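Local coordinates for FBP protein (Leishmania major, PDB 5OEZ) that probably catalyses hydrolysis of beta-D-fructose 1,6-bisphosphate to beta-D-fructose 6-phosphate and phosphate, a step of gluconeogenesis, as a magnesium-dependent homotetramer, at residues L279-Y283 and E284-M288; V180-G184 and H185-G189; L73-I76 and S77-F81. All coordinates share one frame; numbering follows the deposited sequence.

How the contacts relate
Followed from the N terminus, the three contacts come one after another, and none nests in or crosses another. Contact 3 (73-81) is a stretch of a single helix, 72-87, and closes no loop beyond its own turns. Contact 2 (180-189) closes the tight turn between two adjacent antiparallel strands of the large sheet. Contact 1 (279-288) turns the chain from strand 279-280 into helix 281-294. That helix also covers the hairpin of contact 2, so the C-terminal domain is tied to the N-terminal one. Contacts 1 and 3 have centres about 19 Å apart, and each carries an acid that binds manganese in another structure of this protein, Glu284 in contact 1 and Asp74 in contact 3.

Contact 1: L279-Y283 and E284-M288; sequences LRLLY and EAAPM
The guanidinium of Arg280 and the carboxylate of Glu284 are turned 72° against each other, and Glu284 OE1 comes to the guanidinium edge, near its plane. The salt bridge is long, 3.9 Å from Arg280 NH1 to Glu284 OE1, and the stronger polar partner of Arg280 is Glu97, which pairs with the same NH1. The Tyr283 ring has Leu282 CB over one face, offset toward the rim, and Arg280 CB at its edge, in plane; His315 brings a second ring against it.

A backbone donor gives Glu284 its closer hold. Arg280 N bonds to Glu284 OE1 at 3.2 Å, meeting the oxygen on the anti side and 30° out of the carboxylate plane, while Leu279 CD2 lies 3.6 Å from Glu284 OE1, the two side chains crossing at about a right angle. With CG of Glu284 anti to the carbonyl carbon (chi1 -58°) and the chain extended beyond it, the carboxylate reaches back to the N-cap residue, Arg280.

The first turn is wide. Arg280 O accepts from Ala285 N at 2.9 Å in an almost straight pi-type bond, and Glu284 N also reaches it, at 3.3 Å, from above the carbonyl plane. Ala286 N bonds to Leu281 O at 2.8 Å in the carbonyl plane. Pro287 has no N-H to offer; instead its CD rests 3.4 Å from Leu282 O, and the helix kinks there.

Glu284 is a ligand of manganese in another structure of this protein, close to its fellow ligands Glu97 and Asp118. The turn lies deep in the chain: Leu279 and Ala285 pack on strand 317-323, to which Leu279 is also backbone-bonded, Leu282 and Pro287 lie on strand 132-140, and Leu279, Glu284 and Met288 face helix 252-262.

Contact 2: V180-G184 and H185-G189; sequences VLTSG and HGVDG
Thr182 places OG1 opposite its own backbone N (chi1 -176°), beside the carbonyl carbon, and this turns the hydroxyl into the bend to meet Gly186. Val180 and Val187 likewise hold CG1 anti to N, which brings the two methyls together at 3.4 Å, Val180 CG1 to Val187 CG1, on the face they share with Thr182.

The hydroxyl works in both directions. Thr182 OG1 donates to Gly186 O at 2.7 Å, from above the carbonyl plane, and accepts from Gly184 N at 3.2 Å, closing an ST turn. A water fills the same bend: it accepts from Ser183 N and from His185 N and donates to Gly186 O, 2.9 Å from the water oxygen, so Gly186 O is gripped by two donors. At the backbone angles of Gly184 and Gly186, both with positive phi, a CB would press on the carbonyl oxygen of the residue before.

Behind the turn, Leu181 and Asp188 form a hydrogen-bonded antiparallel pair, with Leu181 N to Asp188 O at 3.0 Å and Asp188 N to Leu181 O at 3.1 Å. The carboxylate of Asp188, on the same face as Leu181, takes a hydrogen bond from His205 N, while Leu181 meets Ile16, which binds AMP in another structure of this protein.

The whole is a beta hairpin joining strands 177-182 and 187-193 of the large sheet; helix 281-294 packs on its Thr182 face, and the Leu181 face abuts the helices that contribute to the AMP site.

Contact 3: L73-I76 and S77-F81; sequences LDVI and SNIAF
Ser77 N bonds to Leu73 O at 2.9 Å, one of a regular series of i+4 to i bonds that runs unbroken through 73-81. Asn78 N to Asp74 O (3.1 Å), Ile79 N to Val75 O (3.0 Å) and Ala80 N to Ile76 O (3.0 Å) follow, and the backbone stays alpha-helical throughout.

Ser77 adds a side-chain bond to this ladder. Its OG donates to Leu73 O at 2.7 Å, so the carbonyl is gripped twice, by the amide and the hydroxyl of one residue, which arrive from opposite faces of the carbonyl plane. OG stands beside the backbone N, anti to the carbonyl carbon (chi1 -51°), which folds the hydroxyl back along the helix; Ser77 CB also comes to 3.3 Å from Leu73 O. In this way the polar end of a buried serine is satisfied within its own helix.

On another side of the helix, Val75 and Ile79 lie side by side, one turn apart and pointing the same way. Val75 CG1 touches Ile79 CD1 at 3.7 Å, and Ile79 CG1 also leans over the backbone, 3.3 Å from Val75 O. Beyond this pair, Ile79 packs on Thr8 of the second subunit.

Asn78 directs its amide out of the helix, OD1 to Ser96 and ND2 to Glu99, and Phe81 sets its ring against that of Phe117. Leu73 and Ser77 fit between helix 27-47 and strand 113-121, both touching Leu120.

This is a regular stretch of alpha helix, about two turns long, at the metal site: Asp74 is a manganese ligand in another structure of this protein, as are Glu98, close to its carboxylate, and Leu120, against which the helix packs. No metal is bound in this chain, and Asp74 OD2 has a weak hydrogen bond to Ser123 OG.

Contact 1: L279-Y283 and E284-M288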
ATOM      1  N   LEU C 279     -30.669 -17.448   8.249  1.00 42.27           N
ATOM      2  CA  LEU C 279     -29.532 -17.773   7.449  1.00 49.15           C
ATOM      3  C   LEU C 279     -29.840 -18.857   6.445  1.00 48.62           C
ATOM      4  O   LEU C 279     -30.557 -19.821   6.733  1.00 56.04           O
ATOM      5  CB  LEU C 279     -28.359 -18.215   8.318  1.00 53.92           C
ATOM      6  CG  LEU C 279     -27.775 -17.238   9.327  1.00 63.33           C
ATOM      7  CD1 LEU C 279     -26.410 -17.730   9.778  1.00 61.47           C
ATOM      8  CD2 LEU C 279     -27.688 -15.816   8.804  1.00 75.32           C
ATOM      9  N   ARG C 280     -29.291 -18.659   5.253  1.00 49.14           N
ATOM     10  CA  ARG C 280     -29.334 -19.650   4.195  1.00 56.20           C
ATOM     11  C   ARG C 280     -28.357 -20.789   4.499  1.00 51.59           C
ATOM     12  O   ARG C 280     -27.219 -20.533   4.873  1.00 51.25           O
ATOM     13  CB  ARG C 280     -29.000 -19.003   2.856  1.00 56.92           C
ATOM     14  CG  ARG C 280     -30.228 -18.427   2.196  1.00 77.03           C
ATOM     15  CD  ARG C 280     -29.952 -17.639   0.913  1.00 92.26           C
ATOM     16  NE  ARG C 280     -30.680 -16.318   0.852  1.00 93.95           N
ATOM     17  CZ  ARG C 280     -30.370 -15.218   1.557  1.00 87.77           C
ATOM     18  NH1 ARG C 280     -29.357 -15.233   2.403  1.00 95.42           N
ATOM     19  NH2 ARG C 280     -31.079 -14.083   1.434  1.00 86.36           N
ATOM     20  N   LEU C 281     -28.839 -22.019   4.374  1.00 49.71           N
ATOM     21  CA  LEU C 281     -28.066 -23.226   4.672  1.00 44.70           C
ATOM     22  C   LEU C 281     -26.809 -23.404   3.816  1.00 42.46           C
ATOM     23  O   LEU C 281     -25.715 -23.525   4.350  1.00 47.12           O
ATOM     24  CB  LEU C 281     -28.954 -24.458   4.499  1.00 45.79           C
ATOM     25  CG  LEU C 281     -28.338 -25.817   4.805  1.00 50.36           C
ATOM     26  CD1 LEU C 281     -27.948 -25.903   6.262  1.00 57.27           C
ATOM     27  CD2 LEU C 281     -29.318 -26.908   4.462  1.00 55.61           C
ATOM     28  N   LEU C 282     -26.967 -23.395   2.499  1.00 42.44           N
ATOM     29  CA  LEU C 282     -25.854 -23.660   1.591  1.00 52.93           C
ATOM     30  C   LEU C 282     -24.775 -22.587   1.574  1.00 52.33           C
ATOM     31  O   LEU C 282     -23.579 -22.899   1.553  1.00 58.14           O
ATOM     32  CB  LEU C 282     -26.346 -23.815   0.160  1.00 54.89           C
ATOM     33  CG  LEU C 282     -26.805 -25.200  -0.277  1.00 62.51           C
ATOM     34  CD1 LEU C 282     -27.141 -25.185  -1.760  1.00 69.01           C
ATOM     35  CD2 LEU C 282     -25.767 -26.284  -0.008  1.00 60.73           C
ATOM     36  N   TYR C 283     -25.210 -21.335   1.558  1.00 46.69           N
ATOM     37  CA  TYR C 283     -24.316 -20.220   1.328  1.00 48.53           C
ATOM     38  C   TYR C 283     -23.604 -19.712   2.592  1.00 47.57           C
ATOM     39  O   TYR C 283     -22.512 -19.162   2.483  1.00 57.02           O
ATOM     40  CB  TYR C 283     -25.082 -19.075   0.676  1.00 50.65           C
ATOM     41  CG  TYR C 283     -25.808 -19.465  -0.587  1.00 52.05           C
ATOM     42  CD1 TYR C 283     -25.141 -19.546  -1.811  1.00 57.10           C
ATOM     43  CD2 TYR C 283     -27.159 -19.723  -0.570  1.00 53.16           C
ATOM     44  CE1 TYR C 283     -25.822 -19.892  -2.974  1.00 55.21           C
ATOM     45  CE2 TYR C 283     -27.840 -20.068  -1.723  1.00 61.77           C
ATOM     46  CZ  TYR C 283     -27.164 -20.149  -2.921  1.00 52.29           C
ATOM     47  OH  TYR C 283     -27.853 -20.491  -4.050  1.00 64.81           O
ATOM     48  N   GLU C 284     -24.228 -19.883   3.766  1.00 49.95           N
ATOM     49  CA  GLU C 284     -23.773 -19.284   5.032  1.00 44.86           C
ATOM     50  C   GLU C 284     -23.704 -20.290   6.178  1.00 45.63           C
ATOM     51  O   GLU C 284     -22.639 -20.488   6.752  1.00 49.46           O
ATOM     52  CB  GLU C 284     -24.698 -18.128   5.459  1.00 45.93           C
ATOM     53  CG  GLU C 284     -24.812 -17.002   4.436  1.00 59.54           C
ATOM     54  CD  GLU C 284     -25.975 -16.043   4.692  1.00 71.19           C
ATOM     55  OE1 GLU C 284     -27.003 -16.435   5.293  1.00 73.68           O
ATOM     56  OE2 GLU C 284     -25.868 -14.874   4.265  1.00101.32           O
ATOM     57  N   ALA C 285     -24.836 -20.890   6.545  1.00 40.40           N
ATOM     58  CA  ALA C 285     -24.887 -21.701   7.768  1.00 44.24           C
ATOM     59  C   ALA C 285     -24.030 -22.985   7.713  1.00 35.91           C
ATOM     60  O   ALA C 285     -23.286 -23.262   8.643  1.00 40.59           O
ATOM     61  CB  ALA C 285     -26.330 -22.028   8.128  1.00 42.94           C
ATOM     62  N   ALA C 286     -24.131 -23.758   6.641  1.00 36.15           N
ATOM     63  CA  ALA C 286     -23.334 -25.006   6.523  1.00 37.07           C
ATOM     64  C   ALA C 286     -21.807 -24.777   6.434  1.00 32.20           C
ATOM     65  O   ALA C 286     -21.056 -25.422   7.152  1.00 32.78           O
ATOM     66  CB  ALA C 286     -23.825 -25.865   5.359  1.00 38.58           C
ATOM     67  N   PRO C 287     -21.343 -23.849   5.587  1.00 40.27           N
ATOM     68  CA  PRO C 287     -19.899 -23.497   5.649  1.00 47.91           C
ATOM     69  C   PRO C 287     -19.390 -23.044   7.038  1.00 43.54           C
ATOM     70  O   PRO C 287     -18.388 -23.559   7.517  1.00 47.34           O
ATOM     71  CB  PRO C 287     -19.781 -22.344   4.660  1.00 48.17           C
ATOM     72  CG  PRO C 287     -20.902 -22.564   3.699  1.00 46.13           C
ATOM     73  CD  PRO C 287     -22.025 -23.100   4.517  1.00 40.61           C
ATOM     74  N   MET C 288     -20.097 -22.122   7.680  1.00 42.25           N
ATOM     75  CA  MET C 288     -19.758 -21.721   9.040  1.00 37.14           C
ATOM     76  C   MET C 288     -19.826 -22.871  10.037  1.00 42.23           C
ATOM     77  O   MET C 288     -18.999 -22.955  10.946  1.00 38.06           O
ATOM     78  CB  MET C 288     -20.647 -20.564   9.516  1.00 37.34           C
ATOM     79  CG  MET C 288     -20.382 -19.196   8.883  1.00 53.54           C
ATOM     80  SD  MET C 288     -18.672 -18.552   8.831  1.00 64.10           S
ATOM     81  CE  MET C 288     -17.772 -19.407  10.123  1.00102.39           C
TER

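Contact 2: V180-G184 and H185-G189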
ATOM      1  N   VAL C 180      -9.947 -17.456   6.936  1.00 38.78           N
ATOM      2  CA  VAL C 180     -10.004 -18.617   7.817  1.00 36.78           C
ATOM      3  C   VAL C 180     -10.575 -19.756   6.990  1.00 41.93           C
ATOM      4  O   VAL C 180     -11.557 -19.568   6.281  1.00 39.23           O
ATOM      5  CB  VAL C 180     -10.881 -18.292   9.036  1.00 40.53           C
ATOM      6  CG1 VAL C 180     -11.074 -19.497   9.944  1.00 40.95           C
ATOM      7  CG2 VAL C 180     -10.258 -17.140   9.824  1.00 44.76           C
ATOM      8  N   LEU C 181      -9.989 -20.936   7.109  1.00 36.16           N
ATOM      9  CA  LEU C 181     -10.204 -21.998   6.149  1.00 39.90           C
ATOM     10  C   LEU C 181     -10.150 -23.354   6.826  1.00 39.61           C
ATOM     11  O   LEU C 181      -9.378 -23.533   7.777  1.00 36.59           O
ATOM     12  CB  LEU C 181      -9.065 -21.898   5.119  1.00 59.29           C
ATOM     13  CG  LEU C 181      -8.950 -22.918   3.993  1.00 57.87           C
ATOM     14  CD1 LEU C 181     -10.166 -22.879   3.075  1.00 77.21           C
ATOM     15  CD2 LEU C 181      -7.688 -22.635   3.208  1.00 60.05           C
ATOM     16  N   THR C 182     -10.930 -24.317   6.333  1.00 37.79           N
ATOM     17  CA  THR C 182     -10.779 -25.724   6.732  1.00 41.48           C
ATOM     18  C   THR C 182     -10.900 -26.626   5.513  1.00 44.37           C
ATOM     19  O   THR C 182     -11.645 -26.305   4.587  1.00 49.10           O
ATOM     20  CB  THR C 182     -11.805 -26.171   7.824  1.00 51.35           C
ATOM     21  OG1 THR C 182     -11.539 -27.530   8.228  1.00 50.80           O
ATOM     22  CG2 THR C 182     -13.253 -26.087   7.344  1.00 51.89           C
ATOM     23  N   SER C 183     -10.189 -27.755   5.546  1.00 39.79           N
ATOM     24  CA  SER C 183     -10.345 -28.846   4.562  1.00 48.50           C
ATOM     25  C   SER C 183     -10.645 -30.191   5.231  1.00 47.96           C
ATOM     26  O   SER C 183     -10.383 -31.231   4.648  1.00 52.19           O
ATOM     27  CB  SER C 183      -9.069 -28.982   3.708  1.00 52.76           C
ATOM     28  OG  SER C 183      -9.020 -27.937   2.765  1.00 72.12           O
ATOM     29  N   GLY C 184     -11.188 -30.175   6.446  1.00 50.84           N
ATOM     30  CA  GLY C 184     -11.522 -31.410   7.174  1.00 54.55           C
ATOM     31  C   GLY C 184     -10.506 -31.841   8.214  1.00 55.93           C
ATOM     32  O   GLY C 184     -10.722 -32.831   8.893  1.00 67.88           O
ATOM     33  N   HIS C 185      -9.429 -31.074   8.383  1.00 56.71           N
ATOM     34  CA  HIS C 185      -8.380 -31.398   9.352  1.00 63.50           C
ATOM     35  C   HIS C 185      -8.035 -30.173  10.213  1.00 56.95           C
ATOM     36  O   HIS C 185      -6.881 -29.789  10.337  1.00 61.29           O
ATOM     37  CB  HIS C 185      -7.153 -31.952   8.604  1.00 74.68           C
ATOM     38  CG  HIS C 185      -7.485 -33.110   7.715  1.00 82.93           C
ATOM     39  ND1 HIS C 185      -7.694 -32.974   6.358  1.00 92.08           N
ATOM     40  CD2 HIS C 185      -7.717 -34.412   8.001  1.00 87.30           C
ATOM     41  CE1 HIS C 185      -8.003 -34.150   5.841  1.00 90.82           C
ATOM     42  NE2 HIS C 185      -8.026 -35.039   6.817  1.00 92.41           N
ATOM     43  N   GLY C 186      -9.059 -29.595  10.832  1.00 50.15           N
ATOM     44  CA  GLY C 186      -8.905 -28.433  11.697  1.00 50.01           C
ATOM     45  C   GLY C 186      -9.030 -27.128  10.934  1.00 43.96           C
ATOM     46  O   GLY C 186      -9.346 -27.110   9.749  1.00 43.58           O
ATOM     47  N   VAL C 187      -8.779 -26.030  11.624  1.00 40.34           N
ATOM     48  CA  VAL C 187      -8.992 -24.700  11.067  1.00 40.54           C
ATOM     49  C   VAL C 187      -7.693 -23.901  11.152  1.00 40.76           C
ATOM     50  O   VAL C 187      -6.993 -23.956  12.167  1.00 43.84           O
ATOM     51  CB  VAL C 187     -10.100 -23.981  11.844  1.00 44.90           C
ATOM     52  CG1 VAL C 187     -10.351 -22.569  11.309  1.00 45.09           C
ATOM     53  CG2 VAL C 187     -11.381 -24.789  11.763  1.00 42.34           C
ATOM     54  N   ASP C 188      -7.383 -23.156  10.089  1.00 38.91           N
ATOM     55  CA  ASP C 188      -6.216 -22.271  10.069  1.00 39.63           C
ATOM     56  C   ASP C 188      -6.580 -20.894   9.596  1.00 38.58           C
ATOM     57  O   ASP C 188      -7.382 -20.732   8.678  1.00 40.58           O
ATOM     58  CB  ASP C 188      -5.129 -22.868   9.206  1.00 46.65           C
ATOM     59  CG  ASP C 188      -4.689 -24.216   9.719  1.00 61.50           C
ATOM     60  OD1 ASP C 188      -3.926 -24.256  10.700  1.00 61.32           O
ATOM     61  OD2 ASP C 188      -5.160 -25.235   9.174  1.00 72.09           O
ATOM     62  N   GLY C 189      -5.995 -19.896  10.252  1.00 38.13           N
ATOM     63  CA  GLY C 189      -6.258 -18.503   9.960  1.00 34.70           C
ATOM     64  C   GLY C 189      -5.068 -17.834   9.325  1.00 36.39           C
ATOM     65  O   GLY C 189      -3.936 -18.002   9.773  1.00 39.40           O
TER
HETATM   66  O   HOH W   1      -8.378 -28.377   7.318  1.00 39.25           O

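Contact 3: L73-I76 and S77-F81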
ATOM      1  N   LEU C  73     -20.890  -2.253  -3.954  1.00 66.13           N
ATOM      2  CA  LEU C  73     -19.970  -3.246  -3.404  1.00 65.90           C
ATOM      3  C   LEU C  73     -20.449  -4.684  -3.585  1.00 69.55           C
ATOM      4  O   LEU C  73     -19.633  -5.567  -3.859  1.00 65.95           O
ATOM      5  CB  LEU C  73     -19.706  -2.958  -1.913  1.00 65.32           C
ATOM      6  CG  LEU C  73     -18.467  -2.146  -1.533  1.00 72.99           C
ATOM      7  CD1 LEU C  73     -17.273  -3.087  -1.461  1.00 90.12           C
ATOM      8  CD2 LEU C  73     -18.158  -0.999  -2.478  1.00 74.75           C
ATOM      9  N   ASP C  74     -21.749  -4.916  -3.388  1.00 73.84           N
ATOM     10  CA  ASP C  74     -22.379  -6.233  -3.632  1.00 78.41           C
ATOM     11  C   ASP C  74     -22.195  -6.717  -5.067  1.00 67.82           C
ATOM     12  O   ASP C  74     -21.848  -7.871  -5.301  1.00 66.76           O
ATOM     13  CB  ASP C  74     -23.886  -6.184  -3.353  1.00 87.20           C
ATOM     14  CG  ASP C  74     -24.216  -6.203  -1.877  1.00104.40           C
ATOM     15  OD1 ASP C  74     -23.648  -7.045  -1.143  1.00109.29           O
ATOM     16  OD2 ASP C  74     -25.071  -5.394  -1.451  1.00125.44           O
ATOM     17  N   VAL C  75     -22.445  -5.827  -6.016  1.00 60.80           N
ATOM     18  CA  VAL C  75     -22.380  -6.172  -7.422  1.00 63.49           C
ATOM     19  C   VAL C  75     -20.938  -6.504  -7.806  1.00 64.35           C
ATOM     20  O   VAL C  75     -20.691  -7.545  -8.415  1.00 65.10           O
ATOM     21  CB  VAL C  75     -22.955  -5.041  -8.304  1.00 71.40           C
ATOM     22  CG1 VAL C  75     -22.711  -5.307  -9.791  1.00 74.51           C
ATOM     23  CG2 VAL C  75     -24.449  -4.887  -8.039  1.00 70.34           C
ATOM     24  N   ILE C  76     -20.008  -5.632  -7.416  1.00 65.85           N
ATOM     25  CA  ILE C  76     -18.579  -5.808  -7.697  1.00 65.40           C
ATOM     26  C   ILE C  76     -18.069  -7.114  -7.099  1.00 57.84           C
ATOM     27  O   ILE C  76     -17.384  -7.871  -7.777  1.00 56.22           O
ATOM     28  CB  ILE C  76     -17.743  -4.617  -7.148  1.00 70.21           C
ATOM     29  CG1 ILE C  76     -17.993  -3.360  -7.978  1.00 73.27           C
ATOM     30  CG2 ILE C  76     -16.247  -4.916  -7.165  1.00 66.64           C
ATOM     31  CD1 ILE C  76     -17.760  -2.082  -7.206  1.00 80.42           C
ATOM     32  N   SER C  77     -18.374  -7.353  -5.822  1.00 52.95           N
ATOM     33  CA  SER C  77     -17.962  -8.593  -5.166  1.00 52.33           C
ATOM     34  C   SER C  77     -18.465  -9.834  -5.868  1.00 55.46           C
ATOM     35  O   SER C  77     -17.734 -10.800  -5.979  1.00 59.93           O
ATOM     36  CB  SER C  77     -18.368  -8.660  -3.703  1.00 53.73           C
ATOM     37  OG  SER C  77     -17.963  -7.488  -3.024  1.00 68.13           O
ATOM     38  N   ASN C  78     -19.703  -9.803  -6.345  1.00 56.18           N
ATOM     39  CA  ASN C  78     -20.272 -10.954  -7.029  1.00 51.77           C
ATOM     40  C   ASN C  78     -19.563 -11.210  -8.352  1.00 51.15           C
ATOM     41  O   ASN C  78     -19.149 -12.333  -8.633  1.00 49.91           O
ATOM     42  CB  ASN C  78     -21.766 -10.755  -7.267  1.00 54.59           C
ATOM     43  CG  ASN C  78     -22.446 -12.028  -7.718  1.00 56.07           C
ATOM     44  OD1 ASN C  78     -22.256 -13.091  -7.123  1.00 53.72           O
ATOM     45  ND2 ASN C  78     -23.212 -11.941  -8.788  1.00 63.11           N
ATOM     46  N   ILE C  79     -19.406 -10.151  -9.135  1.00 51.16           N
ATOM     47  CA  ILE C  79     -18.692 -10.188 -10.413  1.00 52.10           C
ATOM     48  C   ILE C  79     -17.274 -10.775 -10.284  1.00 53.69           C
ATOM     49  O   ILE C  79     -16.847 -11.579 -11.124  1.00 57.67           O
ATOM     50  CB  ILE C  79     -18.605  -8.769 -11.027  1.00 61.30           C
ATOM     51  CG1 ILE C  79     -19.979  -8.346 -11.555  1.00 62.28           C
ATOM     52  CG2 ILE C  79     -17.584  -8.701 -12.176  1.00 66.09           C
ATOM     53  CD1 ILE C  79     -20.105  -6.870 -11.875  1.00 70.43           C
ATOM     54  N   ALA C  80     -16.561 -10.356  -9.239  1.00 50.80           N
ATOM     55  CA  ALA C  80     -15.189 -10.784  -8.992  1.00 49.28           C
ATOM     56  C   ALA C  80     -15.106 -12.270  -8.712  1.00 50.54           C
ATOM     57  O   ALA C  80     -14.396 -13.002  -9.409  1.00 61.19           O
ATOM     58  CB  ALA C  80     -14.601 -10.008  -7.829  1.00 47.81           C
ATOM     59  N   PHE C  81     -15.857 -12.723  -7.716  1.00 53.16           N
ATOM     60  CA  PHE C  81     -15.904 -14.157  -7.399  1.00 49.41           C
ATOM     61  C   PHE C  81     -16.224 -15.018  -8.616  1.00 50.88           C
ATOM     62  O   PHE C  81     -15.555 -16.019  -8.845  1.00 51.72           O
ATOM     63  CB  PHE C  81     -16.890 -14.460  -6.283  1.00 46.35           C
ATOM     64  CG  PHE C  81     -16.265 -14.523  -4.918  1.00 43.98           C
ATOM     65  CD1 PHE C  81     -15.577 -15.650  -4.521  1.00 40.74           C
ATOM     66  CD2 PHE C  81     -16.398 -13.467  -4.021  1.00 46.05           C
ATOM     67  CE1 PHE C  81     -15.002 -15.722  -3.260  1.00 44.77           C
ATOM     68  CE2 PHE C  81     -15.837 -13.531  -2.757  1.00 44.12           C
ATOM     69  CZ  PHE C  81     -15.136 -14.662  -2.374  1.00 44.95           C
TER